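PDB 4H7N: aldehyde dehydrogenase from Anabaena variabilis, which probably catalyses the NAD+-dependent oxidation of aldehydes to carboxylic acids. Local coordinates for residues 144-149 against 450-455; 230-235 against 442-447; 413-418 against 430-435. All blocks are in the same frame, centred on the assembly; numbering follows the deposited sequence.

Contact 1 of 3, residues 144-149 against 450-455; sequences MIDTIP and LKRFLR
D146 and R452 meet at about a right angle, the guanidinium gripping a single carboxylate oxygen end-on with both terminal nitrogens. NH1 and NH2 of R452 each lie 2.8 Å from OD1 of D146, in a salt bridge made of two somewhat bent hydrogen bonds. OD1 sits at the edge of the guanidinium, in its plane, but the two flat groups are turned 67° against each other. NH2 arrives on the anti side, near the carboxylate plane, while NH1 comes from above it, 55° out. The other oxygen, OD2, is taken up by NH2 of R444, so this buried carboxylate answers two arginines, which would be expected to favour its charged form.

The guanidinium also has F453 on one face, with CZ of F453 3.5 Å above the plane of R452 and over its centre. Further back the ring lies against the arginine chain, with CG of R452, set between its own backbone N and carbonyl carbon (chi1 75°), facing the ring centre. The far part of the ring reaches D146, where CE2 of F453 is 3.8 Å from the backbone O of D146.

P149 has its CG 4.3 Å from CE2 of F453. L450 reaches P149 through one branch, CD1, which touches CB of P149 at 3.8 Å and its carbonyl O at 3.4 Å. Residues K451 to L454 form a type I turn that links helix 448-451 to strand 454-462, so that R452 faces D146, L450 faces P149 and F453 lies against both. Around them, W98 covers P149 and L450. D146 and R452 lie behind the predicted aldehyde dehydrogenase active site: the side chain of D146 is about 7 Å from that of E232 and is held to R444, which faces E232, consistent with a second-shell position.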
loop_
_atom_site.group_PDB
_atom_site.type_symbol
_atom_site.label_atom_id
_atom_site.label_comp_id
_atom_site.label_asym_id
_atom_site.label_seq_id
_atom_site.Cartn_x
_atom_site.Cartn_y
_atom_site.Cartn_z
HETATM N N MSE A 144 -10.631 17.234 -0.101
HETATM C CA MSE A 144 -11.230 16.689 -1.303
HETATM C C MSE A 144 -10.282 15.946 -2.200
HETATM O O MSE A 144 -10.718 15.255 -3.104
HETATM C CB MSE A 144 -11.838 17.859 -2.099
HETATM C CG MSE A 144 -13.070 18.434 -1.396
HETATM SE SE MSE A 144 -14.587 17.180 -1.338
HETATM C CE MSE A 144 -14.708 16.903 0.532
ATOM N N ILE A 145 -8.984 16.104 -1.991
ATOM C CA ILE A 145 -7.990 15.503 -2.849
ATOM C C ILE A 145 -8.087 13.992 -2.918
ATOM O O ILE A 145 -7.907 13.441 -3.979
ATOM C CB ILE A 145 -6.543 15.974 -2.460
ATOM C CG1 ILE A 145 -5.561 15.676 -3.588
ATOM C CG2 ILE A 145 -6.048 15.382 -1.146
ATOM C CD1 ILE A 145 -4.192 16.310 -3.396
ATOM N N ASP A 146 -8.363 13.306 -1.797
ATOM C CA ASP A 146 -8.570 11.872 -1.809
ATOM C C ASP A 146 -10.067 11.543 -2.018
ATOM O O ASP A 146 -10.433 10.597 -2.665
ATOM C CB ASP A 146 -8.062 11.250 -0.491
ATOM C CG ASP A 146 -6.519 11.425 -0.284
ATOM O OD1 ASP A 146 -5.732 11.091 -1.185
ATOM O OD2 ASP A 146 -6.128 11.898 0.784
ATOM N N THR A 147 -10.937 12.373 -1.479
ATOM C CA THR A 147 -12.380 12.097 -1.476
ATOM C C THR A 147 -12.923 11.900 -2.878
ATOM O O THR A 147 -13.718 10.975 -3.149
ATOM C CB THR A 147 -13.116 13.243 -0.740
ATOM O OG1 THR A 147 -12.638 13.353 0.609
ATOM C CG2 THR A 147 -14.638 13.068 -0.719
ATOM N N ILE A 148 -12.529 12.789 -3.789
ATOM C CA ILE A 148 -13.113 12.785 -5.137
ATOM C C ILE A 148 -12.775 11.494 -5.893
ATOM O O ILE A 148 -13.663 10.881 -6.401
ATOM C CB ILE A 148 -12.718 14.030 -5.958
ATOM C CG1 ILE A 148 -13.306 15.301 -5.339
ATOM C CG2 ILE A 148 -13.103 13.837 -7.432
ATOM C CD1 ILE A 148 -14.820 15.364 -5.317
ATOM N N PRO A 149 -11.489 11.095 -5.989
ATOM C CA PRO A 149 -11.265 9.822 -6.690
ATOM C C PRO A 149 -11.873 8.631 -5.967
ATOM O O PRO A 149 -12.394 7.717 -6.600
ATOM C CB PRO A 149 -9.720 9.722 -6.777
ATOM C CG PRO A 149 -9.156 10.758 -5.829
ATOM C CD PRO A 149 -10.237 11.800 -5.694
ATOM N N LEU A 450 -6.337 6.755 -8.013
ATOM C CA LEU A 450 -7.682 6.259 -7.957
ATOM C C LEU A 450 -7.652 4.778 -7.657
ATOM O O LEU A 450 -8.456 4.286 -6.916
ATOM C CB LEU A 450 -8.440 6.548 -9.240
ATOM C CG LEU A 450 -9.901 6.207 -9.044
ATOM C CD1 LEU A 450 -10.730 7.332 -9.544
ATOM C CD2 LEU A 450 -10.185 4.915 -9.768
ATOM N N LYS A 451 -6.682 4.064 -8.218
ATOM C CA LYS A 451 -6.644 2.634 -8.042
ATOM C C LYS A 451 -6.350 2.159 -6.642
ATOM O O LYS A 451 -6.752 1.080 -6.240
ATOM C CB LYS A 451 -5.692 2.040 -9.055
ATOM C CG LYS A 451 -6.233 2.224 -10.472
ATOM C CD LYS A 451 -5.347 1.567 -11.527
ATOM C CE LYS A 451 -5.831 0.152 -11.838
ATOM N NZ LYS A 451 -7.165 0.201 -12.502
ATOM N N ARG A 452 -5.723 2.978 -5.830
ATOM C CA ARG A 452 -5.596 2.603 -4.450
ATOM C C ARG A 452 -6.920 2.286 -3.738
ATOM O O ARG A 452 -6.912 1.582 -2.707
ATOM C CB ARG A 452 -4.728 3.608 -3.712
ATOM C CG ARG A 452 -5.362 4.895 -3.421
ATOM C CD ARG A 452 -4.303 5.978 -3.061
ATOM N NE ARG A 452 -4.933 7.210 -3.502
ATOM C CZ ARG A 452 -5.125 8.330 -2.800
ATOM N NH1 ARG A 452 -4.706 8.465 -1.559
ATOM N NH2 ARG A 452 -5.720 9.356 -3.394
ATOM N N PHE A 453 -8.040 2.816 -4.243
ATOM C CA PHE A 453 -9.350 2.643 -3.592
ATOM C C PHE A 453 -10.140 1.415 -4.081
ATOM O O PHE A 453 -11.290 1.257 -3.717
ATOM C CB PHE A 453 -10.210 3.903 -3.801
ATOM C CG PHE A 453 -9.634 5.121 -3.140
ATOM C CD1 PHE A 453 -9.354 5.109 -1.801
ATOM C CD2 PHE A 453 -9.246 6.197 -3.885
ATOM C CE1 PHE A 453 -8.792 6.228 -1.161
ATOM C CE2 PHE A 453 -8.629 7.281 -3.291
ATOM C CZ PHE A 453 -8.420 7.309 -1.935
ATOM N N LEU A 454 -9.503 0.595 -4.906
ATOM C CA LEU A 454 -10.106 -0.567 -5.581
ATOM C C LEU A 454 -9.316 -1.800 -5.287
ATOM O O LEU A 454 -8.067 -1.732 -5.190
ATOM C CB LEU A 454 -10.082 -0.342 -7.102
ATOM C CG LEU A 454 -10.978 0.849 -7.532
ATOM C CD1 LEU A 454 -10.499 1.303 -8.887
ATOM C CD2 LEU A 454 -12.437 0.426 -7.607
ATOM N N ARG A 455 -10.008 -2.907 -5.055
ATOM C CA ARG A 455 -9.330 -4.176 -4.985
ATOM C C ARG A 455 -9.501 -4.824 -6.356
ATOM O O ARG A 455 -10.584 -4.835 -6.916
ATOM C CB ARG A 455 -9.945 -5.076 -3.940
ATOM C CG ARG A 455 -9.647 -4.664 -2.528
ATOM C CD ARG A 455 -10.072 -5.824 -1.639
ATOM N NE ARG A 455 -9.787 -5.645 -0.205
ATOM C CZ ARG A 455 -10.612 -5.088 0.673
ATOM N NH1 ARG A 455 -10.242 -5.030 1.954
ATOM N NH2 ARG A 455 -11.780 -4.578 0.284
#

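Contact 2 of 3, residues 230-235 against 442-447; sequences YLELGG and GSRVGA
The Y230 ring and the R444 guanidinium come together with their planes 47° apart, so they neither stack flat nor stand square. CE2 of Y230 lies over one face of the guanidinium, 3.5 Å from NH2 of R444, and that NH2 in turn is at the edge of the ring. The carbonyl O of G442 is at the ring edge too, 3.5 Å from CE1 of Y230, and water 1 lies in the ring plane, bridging OH of Y230 (2.7 Å) and O of G442.

E232 adds its carboxylate over a guanidinium face, OE1 toward the rim. OE2 of E232 is 3.5 Å from NH1 of R444, well out of the guanidinium plane, so the link is one of charge and no N-H points along it. R444 has its stronger partner in D146, with T209 also bonded to NH2. The bend at chi3 (59°) places NE within 3.6 Å of CE2 of Y230.

E232 is the predicted active-site residue. It ends strand 229-232, which runs between strands 205-209 and 439-440; the loop holding R444 leads from 439-440 to helix 448-451.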
loop_
_atom_site.group_PDB
_atom_site.type_symbol
_atom_site.label_atom_id
_atom_site.label_comp_id
_atom_site.label_asym_id
_atom_site.label_seq_id
_atom_site.Cartn_x
_atom_site.Cartn_y
_atom_site.Cartn_z
ATOM N N TYR A 230 -3.336 5.487 3.779
ATOM C CA TYR A 230 -2.592 6.429 2.973
ATOM C C TYR A 230 -2.254 7.615 3.848
ATOM O O TYR A 230 -3.139 8.274 4.423
ATOM C CB TYR A 230 -3.321 6.872 1.700
ATOM C CG TYR A 230 -2.471 7.872 0.907
ATOM C CD1 TYR A 230 -1.511 7.430 -0.009
ATOM C CD2 TYR A 230 -2.619 9.230 1.059
ATOM C CE1 TYR A 230 -0.691 8.326 -0.688
ATOM C CE2 TYR A 230 -1.791 10.120 0.398
ATOM C CZ TYR A 230 -0.844 9.659 -0.483
ATOM O OH TYR A 230 -0.022 10.519 -1.189
ATOM N N LEU A 231 -0.972 7.915 3.925
ATOM C CA LEU A 231 -0.462 8.921 4.833
ATOM C C LEU A 231 0.435 9.942 4.116
ATOM O O LEU A 231 1.414 9.567 3.435
ATOM C CB LEU A 231 0.384 8.287 5.933
ATOM C CG LEU A 231 -0.232 7.115 6.653
ATOM C CD1 LEU A 231 0.828 6.484 7.519
ATOM C CD2 LEU A 231 -1.399 7.562 7.488
ATOM N N GLU A 232 0.169 11.214 4.366
ATOM C CA GLU A 232 1.031 12.292 3.853
ATOM C C GLU A 232 1.315 13.226 5.007
ATOM O O GLU A 232 0.401 13.849 5.548
ATOM C CB GLU A 232 0.378 12.984 2.677
ATOM C CG GLU A 232 1.388 13.717 1.799
ATOM C CD GLU A 232 1.125 13.551 0.306
ATOM O OE1 GLU A 232 0.925 12.406 -0.208
ATOM O OE2 GLU A 232 1.165 14.594 -0.357
ATOM N N LEU A 233 2.567 13.222 5.470
ATOM C CA LEU A 233 2.895 13.701 6.825
ATOM C C LEU A 233 3.847 14.888 6.882
ATOM O O LEU A 233 4.520 15.109 7.872
ATOM C CB LEU A 233 3.489 12.581 7.665
ATOM C CG LEU A 233 2.692 11.285 7.734
ATOM C CD1 LEU A 233 3.281 10.370 8.785
ATOM C CD2 LEU A 233 1.218 11.612 8.017
ATOM N N GLY A 234 3.905 15.675 5.843
ATOM C CA GLY A 234 4.671 16.888 5.962
ATOM C C GLY A 234 6.050 16.704 5.371
ATOM O O GLY A 234 6.419 15.643 4.830
ATOM N N GLY A 235 6.765 17.802 5.404
ATOM C CA GLY A 235 7.983 17.950 4.683
ATOM C C GLY A 235 8.861 19.048 5.262
ATOM O O GLY A 235 8.409 19.899 6.030
ATOM N N GLY A 442 1.783 4.796 -1.277
ATOM C CA GLY A 442 1.791 4.992 -2.724
ATOM C C GLY A 442 1.572 6.464 -3.129
ATOM O O GLY A 442 2.095 7.375 -2.520
ATOM N N SER A 443 0.851 6.663 -4.202
ATOM C CA SER A 443 0.727 7.991 -4.805
ATOM C C SER A 443 -0.749 8.365 -4.876
ATOM O O SER A 443 -1.581 7.487 -5.123
ATOM C CB SER A 443 1.330 7.975 -6.224
ATOM O OG SER A 443 1.370 9.303 -6.689
ATOM N N ARG A 444 -1.064 9.636 -4.657
ATOM C CA ARG A 444 -2.447 10.139 -4.838
ATOM C C ARG A 444 -2.589 10.825 -6.159
ATOM O O ARG A 444 -3.622 11.379 -6.473
ATOM C CB ARG A 444 -2.907 11.053 -3.695
ATOM C CG ARG A 444 -2.072 12.259 -3.453
ATOM C CD ARG A 444 -2.832 13.281 -2.646
ATOM N NE ARG A 444 -3.309 12.857 -1.326
ATOM C CZ ARG A 444 -3.068 13.520 -0.192
ATOM N NH1 ARG A 444 -2.304 14.604 -0.182
ATOM N NH2 ARG A 444 -3.601 13.120 0.948
ATOM N N VAL A 445 -1.560 10.722 -6.978
ATOM C CA VAL A 445 -1.534 11.389 -8.257
ATOM C C VAL A 445 -1.701 10.359 -9.350
ATOM O O VAL A 445 -1.225 9.236 -9.255
ATOM C CB VAL A 445 -0.256 12.261 -8.395
ATOM C CG1 VAL A 445 0.065 12.547 -9.852
ATOM C CG2 VAL A 445 -0.451 13.571 -7.619
ATOM N N GLY A 446 -2.461 10.735 -10.357
ATOM C CA GLY A 446 -2.630 9.919 -11.549
ATOM C C GLY A 446 -3.502 8.717 -11.362
ATOM O O GLY A 446 -4.328 8.674 -10.474
ATOM N N ALA A 447 -3.302 7.736 -12.223
ATOM C CA ALA A 447 -3.940 6.436 -12.126
ATOM C C ALA A 447 -3.927 5.919 -10.725
ATOM O O ALA A 447 -4.972 5.765 -10.151
ATOM C CB ALA A 447 -3.259 5.423 -13.039
HETATM O O HOH W 1 2.357 10.281 -2.469
#

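Contact 3 of 3, residues 413-418 against 430-435; sequences AGAISI and GEKNAF
G414 and A434 bring their backbones together, CA to CA 4.9 Å, without any hydrogen bond between the two segments. The tightest point is at G414, where the carbonyl O of N433 comes to 3.3 Å from CA of G414. A beta carbon there would point at 430-435 and clash with that oxygen, so the close approach depends on a residue without one. The oxygen is buried here and has no polar partner in the model.

F435 lies against the peptide that joins A413 to G414. Its ring takes the backbone N of A413 over one face, 3.7 Å above the plane and offset toward the rim. The CD1 and CE1 atoms do most of the touching: CD1 of F435 is 3.4 Å from the carbonyl C of A413, and CE1 is 3.5 Å from the carbonyl O of A413.

On the other side of G414, K432 packs through its carbon chain. CB of K432 sits 3.5 Å from the carbonyl O of G414, and CD is 3.8 Å from CB of A415. The chain runs on extended until chi4 (-53°) turns NZ aside, and the amine leads away from 413-418. The K432 side chain passes about 5 Å from that of E232, the predicted active-site residue.

Segment 430-435 belongs to the loop between strands 415-418 and 439-440. N433 turns its OD1 to the backbone N of K456 of the second subunit, and the carbonyl O of A413 accepts from Q457 of that subunit. Strand 415-418 has strand 393-397 beside it within the chain, rests on helix 401-408 through I416 and I418, and pairs in parallel with a strand of the second subunit, carrying the sheet across the dimer interface.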
loop_
_atom_site.group_PDB
_atom_site.type_symbol
_atom_site.label_atom_id
_atom_site.label_comp_id
_atom_site.label_asym_id
_atom_site.label_seq_id
_atom_site.Cartn_x
_atom_site.Cartn_y
_atom_site.Cartn_z
ATOM N N ALA A 413 13.701 12.374 -2.199
ATOM C CA ALA A 413 12.381 13.003 -2.194
ATOM C C ALA A 413 11.577 12.563 -3.367
ATOM O O ALA A 413 12.131 12.245 -4.424
ATOM C CB ALA A 413 12.512 14.527 -2.197
ATOM N N GLY A 414 10.257 12.571 -3.209
ATOM C CA GLY A 414 9.372 12.050 -4.237
ATOM C C GLY A 414 9.232 12.914 -5.476
ATOM O O GLY A 414 9.119 12.402 -6.579
ATOM N N ALA A 415 9.177 14.221 -5.290
ATOM C CA ALA A 415 8.985 15.134 -6.445
ATOM C C ALA A 415 10.006 16.278 -6.435
ATOM O O ALA A 415 10.085 17.029 -5.464
ATOM C CB ALA A 415 7.572 15.666 -6.456
ATOM N N ILE A 416 10.841 16.355 -7.457
ATOM C CA ILE A 416 11.815 17.378 -7.480
ATOM C C ILE A 416 11.467 18.354 -8.594
ATOM O O ILE A 416 11.351 18.000 -9.763
ATOM C CB ILE A 416 13.235 16.858 -7.699
ATOM C CG1 ILE A 416 13.512 15.583 -6.852
ATOM C CG2 ILE A 416 14.268 17.968 -7.533
ATOM C CD1 ILE A 416 13.630 15.796 -5.388
ATOM N N SER A 417 11.356 19.605 -8.207
ATOM C CA SER A 417 11.157 20.690 -9.194
ATOM C C SER A 417 12.504 21.120 -9.738
ATOM O O SER A 417 13.444 21.247 -8.971
ATOM C CB SER A 417 10.440 21.864 -8.521
ATOM O OG SER A 417 9.084 21.534 -8.195
ATOM N N ILE A 418 12.575 21.349 -11.062
ATOM C CA ILE A 418 13.794 21.600 -11.739
ATOM C C ILE A 418 13.713 22.983 -12.416
ATOM O O ILE A 418 12.849 23.220 -13.279
ATOM C CB ILE A 418 14.069 20.522 -12.829
ATOM C CG1 ILE A 418 14.103 19.101 -12.216
ATOM C CG2 ILE A 418 15.375 20.843 -13.491
ATOM C CD1 ILE A 418 15.258 18.847 -11.253
ATOM N N GLY A 430 2.513 13.506 -12.510
ATOM C CA GLY A 430 3.776 12.987 -11.940
ATOM C C GLY A 430 3.544 12.146 -10.689
ATOM O O GLY A 430 3.373 12.673 -9.602
ATOM N N GLU A 431 3.543 10.836 -10.861
ATOM C CA GLU A 431 3.425 9.913 -9.744
ATOM C C GLU A 431 4.663 9.993 -8.887
ATOM O O GLU A 431 5.780 10.093 -9.381
ATOM C CB GLU A 431 3.189 8.489 -10.228
ATOM C CG GLU A 431 1.689 8.122 -10.211
ATOM C CD GLU A 431 1.341 6.798 -10.909
ATOM O OE1 GLU A 431 2.256 5.947 -11.067
ATOM O OE2 GLU A 431 0.144 6.606 -11.285
ATOM N N LYS A 432 4.446 9.995 -7.581
ATOM C CA LYS A 432 5.513 10.160 -6.641
ATOM C C LYS A 432 5.199 9.405 -5.364
ATOM O O LYS A 432 4.039 9.354 -4.909
ATOM C CB LYS A 432 5.741 11.627 -6.285
ATOM C CG LYS A 432 4.458 12.381 -5.974
ATOM C CD LYS A 432 4.725 13.564 -5.048
ATOM C CE LYS A 432 3.457 14.378 -4.806
ATOM N NZ LYS A 432 2.836 14.770 -6.106
ATOM N N ASN A 433 6.238 8.823 -4.785
ATOM C CA ASN A 433 6.134 8.202 -3.432
ATOM C C ASN A 433 6.962 9.052 -2.457
ATOM O O ASN A 433 8.098 9.425 -2.755
ATOM C CB ASN A 433 6.652 6.730 -3.450
ATOM C CG ASN A 433 5.844 5.811 -4.387
ATOM O OD1 ASN A 433 6.368 5.116 -5.208
ATOM N ND2 ASN A 433 4.540 5.856 -4.272
ATOM N N ALA A 434 6.443 9.338 -1.269
ATOM C CA ALA A 434 7.281 10.014 -0.274
ATOM C C ALA A 434 8.435 9.146 0.220
ATOM O O ALA A 434 8.349 7.923 0.244
ATOM C CB ALA A 434 6.442 10.454 0.914
ATOM N N PHE A 435 9.521 9.806 0.623
ATOM C CA PHE A 435 10.666 9.151 1.193
ATOM C C PHE A 435 10.663 9.417 2.701
ATOM O O PHE A 435 10.054 10.393 3.197
ATOM C CB PHE A 435 11.935 9.699 0.542
ATOM C CG PHE A 435 12.227 9.171 -0.854
ATOM C CD1 PHE A 435 11.398 9.452 -1.919
ATOM C CD2 PHE A 435 13.389 8.449 -1.087
ATOM C CE1 PHE A 435 11.668 8.986 -3.180
ATOM C CE2 PHE A 435 13.693 7.938 -2.357
ATOM C CZ PHE A 435 12.822 8.230 -3.421
#

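Along the chain, contact 3 is nested inside the loop closed by contact 2, itself inside that of contact 1. Centres of contacts 1 and 2 are about 11 Å apart, of 2 and 3 about 10 Å, of 1 and 3 about 19 Å; contact 2 touches both others. Contacts 1 and 2 reach the same mixed sheet and share the D146-R444 salt bridge; contacts 2 and 3 meet where S443 faces K432, probably hydrogen-bonded. Contact 3 includes strand 415-418, at the margin of the other sheet within this chain, where a strand of the second subunit continues it. All touch that subunit, and the predicted catalytic E232 sits in the middle member of this chain of contacts.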